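Local coordinates for putative p22 protein (Leishmania major, PDB 1YQF) that is of unknown function but belongs to the MAM33 mitochondrial glycoprotein family and is a sequence homologue of human p32, at residues P50-R58 with L67-V78. Sequence-based numbering, arbitrary orientation.
Sequences PPAGWQVVR and LTKSFEGEDLVV
G53 and W54 lead into the first strand of the sheet, and both meet K69: the G53 carbonyl O lies 3.9 Å from K69 CB, while the W54 indole turns one face to the lysine chain. With CG anti to its own carbonyl carbon (chi1 -59°), W54 swings its ring system across strand 64-71. K69, extended beyond CG, lays CD over that face, 3.8 Å from the centroid of the five-membered ring, in a CH-pi contact; K69 NZ is hydrogen-bonded to the backbone O of R169. At the edge of the indole, near its plane, L67 O lies 3.3 Å from W54 CZ3. W54 CE3 is 3.6 Å from L67 CB and W54 CH2 3.6 Å from V78 CG2; L76 CB also approaches W54 CH2. One aromatic side chain thus spans both strands of the 67-78 hairpin. Next, Q55 and T68 form an antiparallel hydrogen-bonded pair, Q55 N to T68 O at 3.0 Å and T68 N to Q55 O at 3.1 Å, the first bond the more bent (142° at the hydrogen against 160°). At the following non-hydrogen-bonded pair, V56 CG2 meets L67 CD2 at 3.6 Å, the two side chains lying side by side and both resting on F178 of helix 173-202. The chemistry is therefore divided: two backbone bonds fix the pairing here, continued by V57 with D66, whereas apolar contacts, chiefly those of the buried indole, close the strand's start against the sheet.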
loop_
_atom_site.group_PDB
_atom_site.type_symbol
_atom_site.label_atom_id
_atom_site.label_comp_id
_atom_site.label_asym_id
_atom_site.label_seq_id
_atom_site.Cartn_x
_atom_site.Cartn_y
_atom_site.Cartn_z
ATOM N N PRO A 50 20.045 21.083 -13.510
ATOM C CA PRO A 50 20.284 20.555 -12.160
ATOM C C PRO A 50 21.347 21.362 -11.416
ATOM O O PRO A 50 22.283 21.828 -12.069
ATOM C CB PRO A 50 20.768 19.124 -12.426
ATOM C CG PRO A 50 21.339 19.168 -13.788
ATOM C CD PRO A 50 20.479 20.132 -14.551
ATOM N N PRO A 51 21.210 21.544 -10.100
ATOM C CA PRO A 51 22.246 22.234 -9.311
ATOM C C PRO A 51 23.636 21.606 -9.465
ATOM O O PRO A 51 23.781 20.509 -10.014
ATOM C CB PRO A 51 21.742 22.087 -7.870
ATOM C CG PRO A 51 20.266 21.979 -8.008
ATOM C CD PRO A 51 20.068 21.146 -9.254
ATOM N N ALA A 52 24.640 22.315 -8.961
ATOM C CA ALA A 52 26.046 21.943 -9.146
ATOM C C ALA A 52 26.395 20.592 -8.520
ATOM O O ALA A 52 26.051 20.326 -7.368
ATOM C CB ALA A 52 26.948 23.030 -8.576
ATOM N N GLY A 53 27.078 19.749 -9.296
ATOM C CA GLY A 53 27.554 18.459 -8.824
ATOM C C GLY A 53 26.652 17.292 -9.186
ATOM O O GLY A 53 27.139 16.222 -9.553
ATOM N N TRP A 54 25.339 17.493 -9.083
ATOM C CA TRP A 54 24.381 16.405 -9.281
ATOM C C TRP A 54 24.290 15.954 -10.741
ATOM O O TRP A 54 24.489 16.742 -11.665
ATOM C CB TRP A 54 22.993 16.803 -8.775
ATOM C CG TRP A 54 22.956 17.169 -7.321
ATOM C CD1 TRP A 54 23.067 18.419 -6.791
ATOM C CD2 TRP A 54 22.791 16.278 -6.210
ATOM N NE1 TRP A 54 22.984 18.366 -5.419
ATOM C CE2 TRP A 54 22.811 17.062 -5.036
ATOM C CE3 TRP A 54 22.626 14.893 -6.085
ATOM C CZ2 TRP A 54 22.678 16.509 -3.759
ATOM C CZ3 TRP A 54 22.493 14.344 -4.812
ATOM C CH2 TRP A 54 22.519 15.153 -3.670
ATOM N N GLN A 55 23.986 14.672 -10.920
ATOM C CA GLN A 55 23.799 14.054 -12.228
ATOM C C GLN A 55 22.398 13.439 -12.254
ATOM O O GLN A 55 22.001 12.750 -11.314
ATOM C CB GLN A 55 24.858 12.968 -12.459
ATOM C CG GLN A 55 25.604 13.058 -13.792
ATOM C CD GLN A 55 24.841 12.420 -14.946
ATOM O OE1 GLN A 55 24.570 11.218 -14.933
ATOM N NE2 GLN A 55 24.502 13.224 -15.949
ATOM N N VAL A 56 21.651 13.694 -13.327
ATOM C CA VAL A 56 20.305 13.145 -13.477
ATOM C C VAL A 56 20.373 11.824 -14.238
ATOM O O VAL A 56 20.968 11.755 -15.315
ATOM C CB VAL A 56 19.379 14.113 -14.241
ATOM C CG1 VAL A 56 17.944 13.594 -14.249
ATOM C CG2 VAL A 56 19.431 15.508 -13.632
ATOM N N VAL A 57 19.761 10.781 -13.683
ATOM C CA VAL A 57 19.755 9.465 -14.320
ATOM C C VAL A 57 18.407 8.783 -14.130
ATOM O O VAL A 57 17.968 8.554 -13.006
ATOM C CB VAL A 57 20.875 8.556 -13.771
ATOM C CG1 VAL A 57 20.763 7.144 -14.342
ATOM C CG2 VAL A 57 22.242 9.144 -14.094
ATOM N N ARG A 58 17.768 8.449 -15.248
ATOM C CA ARG A 58 16.459 7.811 -15.247
ATOM C C ARG A 58 16.590 6.297 -15.076
ATOM O O ARG A 58 17.412 5.659 -15.732
ATOM C CB ARG A 58 15.750 8.121 -16.570
ATOM C CG ARG A 58 14.420 7.406 -16.770
ATOM C CD ARG A 58 13.934 7.425 -18.205
ATOM N NE ARG A 58 13.427 8.744 -18.587
ATOM C CZ ARG A 58 12.182 9.009 -18.989
ATOM N NH1 ARG A 58 11.264 8.045 -19.077
ATOM N NH2 ARG A 58 11.849 10.257 -19.307
ATOM N N LEU A 67 19.144 11.639 -8.537
ATOM C CA LEU A 67 20.195 12.644 -8.587
ATOM C C LEU A 67 21.342 12.103 -7.753
ATOM O O LEU A 67 21.182 11.891 -6.557
ATOM C CB LEU A 67 19.699 13.958 -7.999
ATOM C CG LEU A 67 18.689 14.715 -8.858
ATOM C CD1 LEU A 67 17.976 15.776 -8.037
ATOM C CD2 LEU A 67 19.395 15.342 -10.042
ATOM N N THR A 68 22.490 11.869 -8.383
ATOM C CA THR A 68 23.653 11.307 -7.698
ATOM C C THR A 68 24.809 12.297 -7.629
ATOM O O THR A 68 25.012 13.095 -8.538
ATOM C CB THR A 68 24.129 10.027 -8.405
ATOM O OG1 THR A 68 24.509 10.323 -9.759
ATOM C CG2 THR A 68 22.998 9.015 -8.537
ATOM N N LYS A 69 25.575 12.216 -6.545
ATOM C CA LYS A 69 26.741 13.075 -6.334
ATOM C C LYS A 69 27.540 12.585 -5.126
ATOM O O LYS A 69 26.969 12.047 -4.182
ATOM C CB LYS A 69 26.303 14.531 -6.131
ATOM C CG LYS A 69 27.001 15.289 -5.001
ATOM C CD LYS A 69 26.340 16.633 -4.740
ATOM C CE LYS A 69 26.851 17.276 -3.458
ATOM N NZ LYS A 69 26.088 18.502 -3.091
ATOM N N SER A 70 28.854 12.789 -5.156
ATOM C CA SER A 70 29.710 12.455 -4.019
ATOM C C SER A 70 29.994 13.694 -3.176
ATOM O O SER A 70 30.041 14.813 -3.692
ATOM C CB SER A 70 31.021 11.835 -4.498
ATOM O OG SER A 70 30.798 10.531 -5.010
ATOM N N PHE A 71 30.179 13.480 -1.876
ATOM C CA PHE A 71 30.443 14.559 -0.928
ATOM C C PHE A 71 31.203 14.017 0.284
ATOM O O PHE A 71 30.610 13.368 1.147
ATOM C CB PHE A 71 29.126 15.200 -0.477
ATOM C CG PHE A 71 29.299 16.288 0.550
ATOM C CD1 PHE A 71 29.554 17.596 0.159
ATOM C CD2 PHE A 71 29.207 16.005 1.909
ATOM C CE1 PHE A 71 29.716 18.601 1.104
ATOM C CE2 PHE A 71 29.366 17.005 2.856
ATOM C CZ PHE A 71 29.621 18.304 2.454
ATOM N N GLU A 72 32.506 14.291 0.341
ATOM C CA GLU A 72 33.360 13.868 1.457
ATOM C C GLU A 72 33.369 12.344 1.637
ATOM O O GLU A 72 33.273 11.844 2.758
ATOM C CB GLU A 72 32.931 14.548 2.773
ATOM C CG GLU A 72 32.556 16.023 2.660
ATOM C CD GLU A 72 33.708 16.927 2.255
ATOM O OE1 GLU A 72 34.871 16.469 2.213
ATOM O OE2 GLU A 72 33.446 18.118 1.979
ATOM N N GLY A 73 33.469 11.613 0.527
ATOM C CA GLY A 73 33.480 10.158 0.555
ATOM C C GLY A 73 32.109 9.494 0.627
ATOM O O GLY A 73 31.998 8.282 0.438
ATOM N N GLU A 74 31.069 10.279 0.901
ATOM C CA GLU A 74 29.701 9.770 0.985
ATOM C C GLU A 74 29.071 9.693 -0.405
ATOM O O GLU A 74 29.285 10.571 -1.233
ATOM C CB GLU A 74 28.848 10.691 1.863
ATOM C CG GLU A 74 29.338 10.850 3.296
ATOM C CD GLU A 74 28.661 11.995 4.027
ATOM O OE1 GLU A 74 27.802 12.670 3.422
ATOM O OE2 GLU A 74 28.989 12.221 5.209
ATOM N N ASP A 75 28.290 8.646 -0.650
ATOM C CA ASP A 75 27.508 8.531 -1.879
ATOM C C ASP A 75 26.093 9.039 -1.624
ATOM O O ASP A 75 25.328 8.413 -0.896
ATOM C CB ASP A 75 27.467 7.079 -2.353
ATOM C CG ASP A 75 28.831 6.562 -2.761
ATOM O OD1 ASP A 75 29.787 7.320 -3.044
ATOM O OD2 ASP A 75 29.009 5.325 -2.817
ATOM N N LEU A 76 25.754 10.180 -2.219
ATOM C CA LEU A 76 24.430 10.776 -2.054
ATOM C C LEU A 76 23.512 10.414 -3.218
ATOM O O LEU A 76 23.939 10.382 -4.369
ATOM C CB LEU A 76 24.525 12.297 -1.928
ATOM C CG LEU A 76 25.510 12.853 -0.894
ATOM C CD1 LEU A 76 25.549 14.372 -0.979
ATOM C CD2 LEU A 76 25.144 12.415 0.509
ATOM N N VAL A 77 22.252 10.133 -2.904
ATOM C CA VAL A 77 21.233 9.883 -3.918
ATOM C C VAL A 77 19.936 10.564 -3.497
ATOM O O VAL A 77 19.450 10.340 -2.399
ATOM C CB VAL A 77 20.974 8.374 -4.114
ATOM C CG1 VAL A 77 19.868 8.141 -5.136
ATOM C CG2 VAL A 77 22.249 7.655 -4.554
ATOM N N VAL A 78 19.386 11.399 -4.372
ATOM C CA VAL A 78 18.078 12.006 -4.155
ATOM C C VAL A 78 17.134 11.422 -5.196
ATOM O O VAL A 78 17.275 11.680 -6.387
ATOM C CB VAL A 78 18.122 13.536 -4.286
ATOM C CG1 VAL A 78 16.734 14.133 -4.066
ATOM C CG2 VAL A 78 19.124 14.125 -3.298
#